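Local coordinates for protein class I phosphodiesterase PDEB1 (Leishmania major, PDB 2R8Q) that belongs to the class I cyclic nucleotide phosphodiesterase family, with an all-helical catalytic domain that holds a zinc and a magnesium ion, at residues L128-H140 / D199-V211. Sequence-based numbering, arbitrary orientation.
With ZN (zinc ion), chain C.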
ATOM      1  N   LEU A 128     -17.965 -12.768 -16.823  1.00 16.47           N
ATOM      2  CA  LEU A 128     -16.665 -12.356 -16.308  1.00 16.33           C
ATOM      3  C   LEU A 128     -16.842 -11.505 -15.053  1.00 16.53           C
ATOM      4  O   LEU A 128     -16.108 -11.664 -14.078  1.00 16.59           O
ATOM      5  CB  LEU A 128     -15.891 -11.559 -17.366  1.00 17.21           C
ATOM      6  CG  LEU A 128     -14.548 -10.983 -16.898  1.00 19.02           C
ATOM      7  CD1 LEU A 128     -13.642 -12.104 -16.415  1.00 20.42           C
ATOM      8  CD2 LEU A 128     -13.886 -10.218 -18.036  1.00 20.44           C
ATOM      9  N   GLU A 129     -17.819 -10.602 -15.079  1.00 15.28           N
ATOM     10  CA  GLU A 129     -18.071  -9.734 -13.933  1.00 14.95           C
ATOM     11  C   GLU A 129     -18.575 -10.530 -12.734  1.00 15.11           C
ATOM     12  O   GLU A 129     -18.250 -10.212 -11.588  1.00 15.36           O
ATOM     13  CB  GLU A 129     -19.046  -8.625 -14.336  1.00 14.97           C
ATOM     14  CG  GLU A 129     -18.417  -7.709 -15.378  1.00 17.12           C
ATOM     15  CD  GLU A 129     -19.378  -6.741 -16.032  1.00 18.02           C
ATOM     16  OE1 GLU A 129     -20.589  -7.039 -16.121  1.00 17.51           O
ATOM     17  OE2 GLU A 129     -18.902  -5.682 -16.492  1.00 18.13           O
ATOM     18  N   CYS A 130     -19.354 -11.578 -12.988  1.00 15.40           N
ATOM     19  CA  CYS A 130     -19.845 -12.416 -11.896  1.00 15.63           C
ATOM     20  C   CYS A 130     -18.656 -13.117 -11.243  1.00 14.95           C
ATOM     21  O   CYS A 130     -18.565 -13.198 -10.016  1.00 15.18           O
ATOM     22  CB  CYS A 130     -20.834 -13.460 -12.416  1.00 15.35           C
ATOM     23  SG  CYS A 130     -22.436 -12.776 -12.883  1.00 18.14           S
ATOM     24  N   TYR A 131     -17.747 -13.618 -12.076  1.00 14.61           N
ATOM     25  CA  TYR A 131     -16.551 -14.312 -11.610  1.00 14.84           C
ATOM     26  C   TYR A 131     -15.687 -13.375 -10.774  1.00 14.06           C
ATOM     27  O   TYR A 131     -15.296 -13.705  -9.653  1.00 15.49           O
ATOM     28  CB  TYR A 131     -15.759 -14.835 -12.815  1.00 15.18           C
ATOM     29  CG  TYR A 131     -14.455 -15.521 -12.478  1.00 15.28           C
ATOM     30  CD1 TYR A 131     -14.408 -16.559 -11.544  1.00 17.12           C
ATOM     31  CD2 TYR A 131     -13.269 -15.142 -13.101  1.00 16.01           C
ATOM     32  CE1 TYR A 131     -13.209 -17.198 -11.240  1.00 16.31           C
ATOM     33  CE2 TYR A 131     -12.064 -15.777 -12.803  1.00 15.92           C
ATOM     34  CZ  TYR A 131     -12.044 -16.802 -11.871  1.00 17.27           C
ATOM     35  OH  TYR A 131     -10.855 -17.416 -11.557  1.00 17.76           O
ATOM     36  N   VAL A 132     -15.396 -12.197 -11.318  1.00 14.13           N
ATOM     37  CA  VAL A 132     -14.582 -11.224 -10.603  1.00 14.70           C
ATOM     38  C   VAL A 132     -15.231 -10.805  -9.283  1.00 14.30           C
ATOM     39  O   VAL A 132     -14.549 -10.647  -8.274  1.00 14.04           O
ATOM     40  CB  VAL A 132     -14.321  -9.980 -11.480  1.00 15.15           C
ATOM     41  CG1 VAL A 132     -13.583  -8.913 -10.675  1.00 15.48           C
ATOM     42  CG2 VAL A 132     -13.508 -10.385 -12.708  1.00 16.93           C
ATOM     43  N   LEU A 133     -16.550 -10.640  -9.279  1.00 15.03           N
ATOM     44  CA  LEU A 133     -17.240 -10.246  -8.056  1.00 14.23           C
ATOM     45  C   LEU A 133     -17.054 -11.291  -6.953  1.00 14.91           C
ATOM     46  O   LEU A 133     -16.770 -10.953  -5.799  1.00 13.99           O
ATOM     47  CB  LEU A 133     -18.731 -10.041  -8.337  1.00 15.80           C
ATOM     48  CG  LEU A 133     -19.609  -9.623  -7.155  1.00 17.16           C
ATOM     49  CD1 LEU A 133     -19.099  -8.310  -6.558  1.00 18.20           C
ATOM     50  CD2 LEU A 133     -21.047  -9.461  -7.630  1.00 19.76           C
ATOM     51  N   LEU A 134     -17.191 -12.565  -7.312  1.00 14.27           N
ATOM     52  CA  LEU A 134     -17.043 -13.640  -6.338  1.00 15.56           C
ATOM     53  C   LEU A 134     -15.614 -13.744  -5.811  1.00 14.61           C
ATOM     54  O   LEU A 134     -15.404 -13.978  -4.618  1.00 13.77           O
ATOM     55  CB  LEU A 134     -17.496 -14.969  -6.953  1.00 15.27           C
ATOM     56  CG  LEU A 134     -19.001 -15.003  -7.242  1.00 16.25           C
ATOM     57  CD1 LEU A 134     -19.348 -16.234  -8.069  1.00 17.66           C
ATOM     58  CD2 LEU A 134     -19.776 -15.010  -5.929  1.00 18.25           C
ATOM     59  N   VAL A 135     -14.637 -13.565  -6.697  1.00 14.65           N
ATOM     60  CA  VAL A 135     -13.234 -13.615  -6.313  1.00 16.04           C
ATOM     61  C   VAL A 135     -12.930 -12.436  -5.390  1.00 15.59           C
ATOM     62  O   VAL A 135     -12.247 -12.584  -4.378  1.00 15.96           O
ATOM     63  CB  VAL A 135     -12.321 -13.534  -7.561  1.00 18.28           C
ATOM     64  CG1 VAL A 135     -10.879 -13.245  -7.151  1.00 20.14           C
ATOM     65  CG2 VAL A 135     -12.403 -14.841  -8.337  1.00 21.20           C
ATOM     66  N   THR A 136     -13.456 -11.265  -5.744  1.00 15.40           N
ATOM     67  CA  THR A 136     -13.236 -10.056  -4.959  1.00 15.09           C
ATOM     68  C   THR A 136     -13.719 -10.211  -3.520  1.00 15.55           C
ATOM     69  O   THR A 136     -13.102  -9.693  -2.590  1.00 14.04           O
ATOM     70  CB  THR A 136     -13.941  -8.849  -5.610  1.00 14.83           C
ATOM     71  OG1 THR A 136     -13.390  -8.636  -6.915  1.00 15.41           O
ATOM     72  CG2 THR A 136     -13.735  -7.588  -4.781  1.00 17.91           C
ATOM     73  N   ALA A 137     -14.819 -10.927  -3.328  1.00 14.74           N
ATOM     74  CA  ALA A 137     -15.332 -11.129  -1.981  1.00 15.37           C
ATOM     75  C   ALA A 137     -14.254 -11.696  -1.051  1.00 14.23           C
ATOM     76  O   ALA A 137     -14.161 -11.308   0.109  1.00 14.60           O
ATOM     77  CB  ALA A 137     -16.543 -12.064  -2.016  1.00 16.40           C
ATOM     78  N   LEU A 138     -13.425 -12.601  -1.564  1.00 14.22           N
ATOM     79  CA  LEU A 138     -12.392 -13.225  -0.747  1.00 13.85           C
ATOM     80  C   LEU A 138     -11.215 -12.329  -0.366  1.00 13.82           C
ATOM     81  O   LEU A 138     -10.526 -12.601   0.617  1.00 15.12           O
ATOM     82  CB  LEU A 138     -11.870 -14.491  -1.444  1.00 15.96           C
ATOM     83  CG  LEU A 138     -12.922 -15.580  -1.676  1.00 18.69           C
ATOM     84  CD1 LEU A 138     -12.323 -16.715  -2.500  1.00 20.21           C
ATOM     85  CD2 LEU A 138     -13.430 -16.098  -0.335  1.00 17.44           C
ATOM     86  N   VAL A 139     -10.984 -11.263  -1.125  1.00 13.73           N
ATOM     87  CA  VAL A 139      -9.867 -10.369  -0.837  1.00 14.03           C
ATOM     88  C   VAL A 139     -10.295  -9.034  -0.243  1.00 13.50           C
ATOM     89  O   VAL A 139      -9.450  -8.256   0.184  1.00 14.46           O
ATOM     90  CB  VAL A 139      -9.060 -10.024  -2.121  1.00 14.17           C
ATOM     91  CG1 VAL A 139      -8.634 -11.295  -2.844  1.00 16.34           C
ATOM     92  CG2 VAL A 139      -9.897  -9.141  -3.039  1.00 14.86           C
ATOM     93  N   HIS A 140     -11.599  -8.783  -0.182  1.00 15.22           N
ATOM     94  CA  HIS A 140     -12.075  -7.472   0.253  1.00 13.14           C
ATOM     95  C   HIS A 140     -11.760  -6.945   1.652  1.00 14.10           C
ATOM     96  O   HIS A 140     -11.910  -5.747   1.888  1.00 14.14           O
ATOM     97  CB  HIS A 140     -13.579  -7.330  -0.049  1.00 14.76           C
ATOM     98  CG  HIS A 140     -14.477  -7.677   1.094  1.00 13.98           C
ATOM     99  ND1 HIS A 140     -14.836  -8.973   1.398  1.00 14.12           N
ATOM    100  CD2 HIS A 140     -15.092  -6.891   2.009  1.00 14.14           C
ATOM    101  CE1 HIS A 140     -15.634  -8.970   2.450  1.00 15.28           C
ATOM    102  NE2 HIS A 140     -15.806  -7.719   2.840  1.00 15.08           N
ATOM    103  N   ASP A 199      -8.726  -8.307 -20.709  1.00 20.72           N
ATOM    104  CA  ASP A 199      -9.634  -8.713 -19.646  1.00 20.73           C
ATOM    105  C   ASP A 199      -8.977  -8.686 -18.273  1.00 20.76           C
ATOM    106  O   ASP A 199      -9.653  -8.469 -17.270  1.00 18.57           O
ATOM    107  CB  ASP A 199     -10.210 -10.104 -19.925  1.00 22.39           C
ATOM    108  CG  ASP A 199     -11.208 -10.094 -21.063  1.00 25.21           C
ATOM    109  OD1 ASP A 199     -11.828  -9.035 -21.297  1.00 26.71           O
ATOM    110  OD2 ASP A 199     -11.382 -11.145 -21.716  1.00 26.49           O
ATOM    111  N   VAL A 200      -7.664  -8.897 -18.218  1.00 18.91           N
ATOM    112  CA  VAL A 200      -6.968  -8.867 -16.934  1.00 18.39           C
ATOM    113  C   VAL A 200      -7.020  -7.451 -16.369  1.00 17.26           C
ATOM    114  O   VAL A 200      -7.307  -7.256 -15.190  1.00 16.79           O
ATOM    115  CB  VAL A 200      -5.487  -9.306 -17.062  1.00 19.89           C
ATOM    116  CG1 VAL A 200      -4.749  -9.046 -15.755  1.00 23.55           C
ATOM    117  CG2 VAL A 200      -5.412 -10.786 -17.399  1.00 22.89           C
ATOM    118  N   ALA A 201      -6.751  -6.461 -17.213  1.00 16.33           N
ATOM    119  CA  ALA A 201      -6.788  -5.073 -16.765  1.00 16.32           C
ATOM    120  C   ALA A 201      -8.206  -4.712 -16.332  1.00 16.69           C
ATOM    121  O   ALA A 201      -8.406  -4.002 -15.342  1.00 17.48           O
ATOM    122  CB  ALA A 201      -6.328  -4.150 -17.885  1.00 18.00           C
ATOM    123  N   TYR A 202      -9.186  -5.200 -17.086  1.00 16.68           N
ATOM    124  CA  TYR A 202     -10.591  -4.942 -16.785  1.00 16.29           C
ATOM    125  C   TYR A 202     -10.942  -5.554 -15.429  1.00 16.27           C
ATOM    126  O   TYR A 202     -11.595  -4.925 -14.592  1.00 15.88           O
ATOM    127  CB  TYR A 202     -11.477  -5.563 -17.871  1.00 17.28           C
ATOM    128  CG  TYR A 202     -12.941  -5.202 -17.764  1.00 18.33           C
ATOM    129  CD1 TYR A 202     -13.429  -4.010 -18.302  1.00 19.77           C
ATOM    130  CD2 TYR A 202     -13.844  -6.053 -17.123  1.00 18.03           C
ATOM    131  CE1 TYR A 202     -14.778  -3.678 -18.206  1.00 19.91           C
ATOM    132  CE2 TYR A 202     -15.191  -5.731 -17.020  1.00 19.86           C
ATOM    133  CZ  TYR A 202     -15.653  -4.541 -17.565  1.00 20.18           C
ATOM    134  OH  TYR A 202     -16.988  -4.218 -17.472  1.00 20.51           O
ATOM    135  N   ALA A 203     -10.493  -6.787 -15.226  1.00 15.07           N
ATOM    136  CA  ALA A 203     -10.747  -7.509 -13.983  1.00 15.15           C
ATOM    137  C   ALA A 203     -10.148  -6.802 -12.771  1.00 15.22           C
ATOM    138  O   ALA A 203     -10.800  -6.684 -11.734  1.00 14.72           O
ATOM    139  CB  ALA A 203     -10.203  -8.928 -14.088  1.00 17.38           C
ATOM    140  N   TYR A 204      -8.904  -6.340 -12.890  1.00 15.42           N
ATOM    141  CA  TYR A 204      -8.270  -5.649 -11.774  1.00 15.65           C
ATOM    142  C   TYR A 204      -8.999  -4.360 -11.415  1.00 15.71           C
ATOM    143  O   TYR A 204      -9.176  -4.049 -10.237  1.00 15.72           O
ATOM    144  CB  TYR A 204      -6.800  -5.336 -12.076  1.00 16.82           C
ATOM    145  CG  TYR A 204      -5.849  -6.447 -11.697  1.00 16.93           C
ATOM    146  CD1 TYR A 204      -5.330  -7.310 -12.660  1.00 18.30           C
ATOM    147  CD2 TYR A 204      -5.462  -6.633 -10.366  1.00 17.81           C
ATOM    148  CE1 TYR A 204      -4.445  -8.330 -12.311  1.00 19.05           C
ATOM    149  CE2 TYR A 204      -4.580  -7.650 -10.005  1.00 18.41           C
ATOM    150  CZ  TYR A 204      -4.073  -8.493 -10.984  1.00 19.45           C
ATOM    151  OH  TYR A 204      -3.180  -9.481 -10.642  1.00 21.06           O
ATOM    152  N   ARG A 205      -9.421  -3.602 -12.421  1.00 14.94           N
ATOM    153  CA  ARG A 205     -10.121  -2.364 -12.126  1.00 15.10           C
ATOM    154  C   ARG A 205     -11.453  -2.651 -11.443  1.00 14.93           C
ATOM    155  O   ARG A 205     -11.856  -1.933 -10.534  1.00 15.04           O
ATOM    156  CB  ARG A 205     -10.336  -1.542 -13.402  1.00 15.91           C
ATOM    157  CG  ARG A 205     -10.978  -0.184 -13.134  1.00 18.40           C
ATOM    158  CD  ARG A 205     -10.270   0.534 -11.992  1.00 23.68           C
ATOM    159  NE  ARG A 205     -10.916   1.788 -11.617  1.00 28.24           N
ATOM    160  CZ  ARG A 205     -10.673   2.959 -12.194  1.00 31.24           C
ATOM    161  NH1 ARG A 205      -9.788   3.045 -13.180  1.00 32.80           N
ATOM    162  NH2 ARG A 205     -11.313   4.044 -11.781  1.00 32.87           N
ATOM    163  N   ALA A 206     -12.131  -3.710 -11.869  1.00 15.57           N
ATOM    164  CA  ALA A 206     -13.409  -4.068 -11.264  1.00 15.64           C
ATOM    165  C   ALA A 206     -13.216  -4.511  -9.814  1.00 15.10           C
ATOM    166  O   ALA A 206     -13.963  -4.101  -8.925  1.00 15.83           O
ATOM    167  CB  ALA A 206     -14.079  -5.178 -12.074  1.00 15.70           C
ATOM    168  N   LEU A 207     -12.208  -5.347  -9.576  1.00 13.87           N
ATOM    169  CA  LEU A 207     -11.929  -5.829  -8.230  1.00 13.48           C
ATOM    170  C   LEU A 207     -11.615  -4.647  -7.310  1.00 13.71           C
ATOM    171  O   LEU A 207     -12.173  -4.537  -6.218  1.00 14.09           O
ATOM    172  CB  LEU A 207     -10.756  -6.819  -8.265  1.00 14.82           C
ATOM    173  CG  LEU A 207     -10.251  -7.413  -6.945  1.00 14.81           C
ATOM    174  CD1 LEU A 207      -9.578  -8.752  -7.212  1.00 16.97           C
ATOM    175  CD2 LEU A 207      -9.278  -6.439  -6.281  1.00 16.51           C
ATOM    176  N   ILE A 208     -10.739  -3.757  -7.768  1.00 14.18           N
ATOM    177  CA  ILE A 208     -10.351  -2.587  -6.985  1.00 14.19           C
ATOM    178  C   ILE A 208     -11.544  -1.662  -6.720  1.00 15.97           C
ATOM    179  O   ILE A 208     -11.733  -1.196  -5.592  1.00 15.12           O
ATOM    180  CB  ILE A 208      -9.205  -1.829  -7.700  1.00 14.66           C
ATOM    181  CG1 ILE A 208      -7.936  -2.685  -7.632  1.00 15.80           C
ATOM    182  CG2 ILE A 208      -8.996  -0.451  -7.070  1.00 15.58           C
ATOM    183  CD1 ILE A 208      -6.828  -2.276  -8.590  1.00 15.97           C
ATOM    184  N   ASP A 209     -12.350  -1.401  -7.747  1.00 15.10           N
ATOM    185  CA  ASP A 209     -13.522  -0.544  -7.578  1.00 15.79           C
ATOM    186  C   ASP A 209     -14.447  -1.120  -6.516  1.00 15.67           C
ATOM    187  O   ASP A 209     -14.973  -0.397  -5.667  1.00 15.67           O
ATOM    188  CB  ASP A 209     -14.318  -0.413  -8.882  1.00 17.84           C
ATOM    189  CG  ASP A 209     -13.626   0.459  -9.913  1.00 20.76           C
ATOM    190  OD1 ASP A 209     -12.803   1.319  -9.522  1.00 23.31           O
ATOM    191  OD2 ASP A 209     -13.930   0.296 -11.115  1.00 23.31           O
ATOM    192  N   CYS A 210     -14.648  -2.432  -6.574  1.00 15.59           N
ATOM    193  CA  CYS A 210     -15.523  -3.100  -5.624  1.00 13.11           C
ATOM    194  C   CYS A 210     -15.008  -3.044  -4.193  1.00 14.64           C
ATOM    195  O   CYS A 210     -15.773  -2.782  -3.269  1.00 15.23           O
ATOM    196  CB  CYS A 210     -15.751  -4.550  -6.055  1.00 14.55           C
ATOM    197  SG  CYS A 210     -16.916  -4.681  -7.430  1.00 17.14           S
ATOM    198  N   VAL A 211     -13.715  -3.286  -4.004  1.00 14.21           N
ATOM    199  CA  VAL A 211     -13.155  -3.235  -2.659  1.00 13.87           C
ATOM    200  C   VAL A 211     -13.238  -1.811  -2.108  1.00 13.22           C
ATOM    201  O   VAL A 211     -13.622  -1.602  -0.958  1.00 14.32           O
ATOM    202  CB  VAL A 211     -11.675  -3.688  -2.635  1.00 12.42           C
ATOM    203  CG1 VAL A 211     -11.115  -3.558  -1.223  1.00 15.00           C
ATOM    204  CG2 VAL A 211     -11.560  -5.127  -3.100  1.00 14.54           C
TER
HETATM  205 ZN    ZN C   1     -16.324  -6.859   4.830  1.00 16.99          ZN
HETATM  206  O   HOH W   1     -15.982  -4.779   4.372  1.00 17.59           O
HETATM  207  O   HOH W   2     -17.013  -5.773   6.724  1.00 18.68           O
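Tyr-202 gives its phenol proton to Glu-129, OH to OE2 being 2.6 Å. The carboxylate oxygen lies at the ring edge, in plane, with the two flat groups only 20° apart, and is met nearly along its C-O axis. With CG anti to the backbone N, the tyrosine ring reaches across to helix 127-139. Further along, Val-132 divides its branches: CG2 rests 3.9 Å from Ala-203 CB and CG1 lies 3.7 Å from Ala-203 O, with Ala-206 CB alongside. Thr-136 OG1 reaches Leu-207 CG at 3.4 Å, the side chains slanting across each other. Thr-136 OG1 also donates to Val-132 O at 2.7 Å, 41° above the carbonyl plane and on the face opposite Thr-136 N. Thr-136 CG2 packs on Val-211 CG2 at 3.7 Å. The axes of 128-139 and 199-211 approach to 9.4 Å and cross at -49° within the helical phosphodiesterase fold. Arg-242 pairs with Glu-129 OE1 and Arg-243 makes a cation-pi contact with Tyr-202, so helix 239-254 backs the polar end. At the other end, His-140 ND1 donates to Ala-137 O (2.8 Å), in the ring plane, consistent with orienting NE2 toward zinc, which His-104, Asp-141 and Asp-254 also bind. The chemistry thus grades from a carboxylate probably polarised by Arg-242, through apolar packing, to a zinc ligand held by Ala-137 O and the metal.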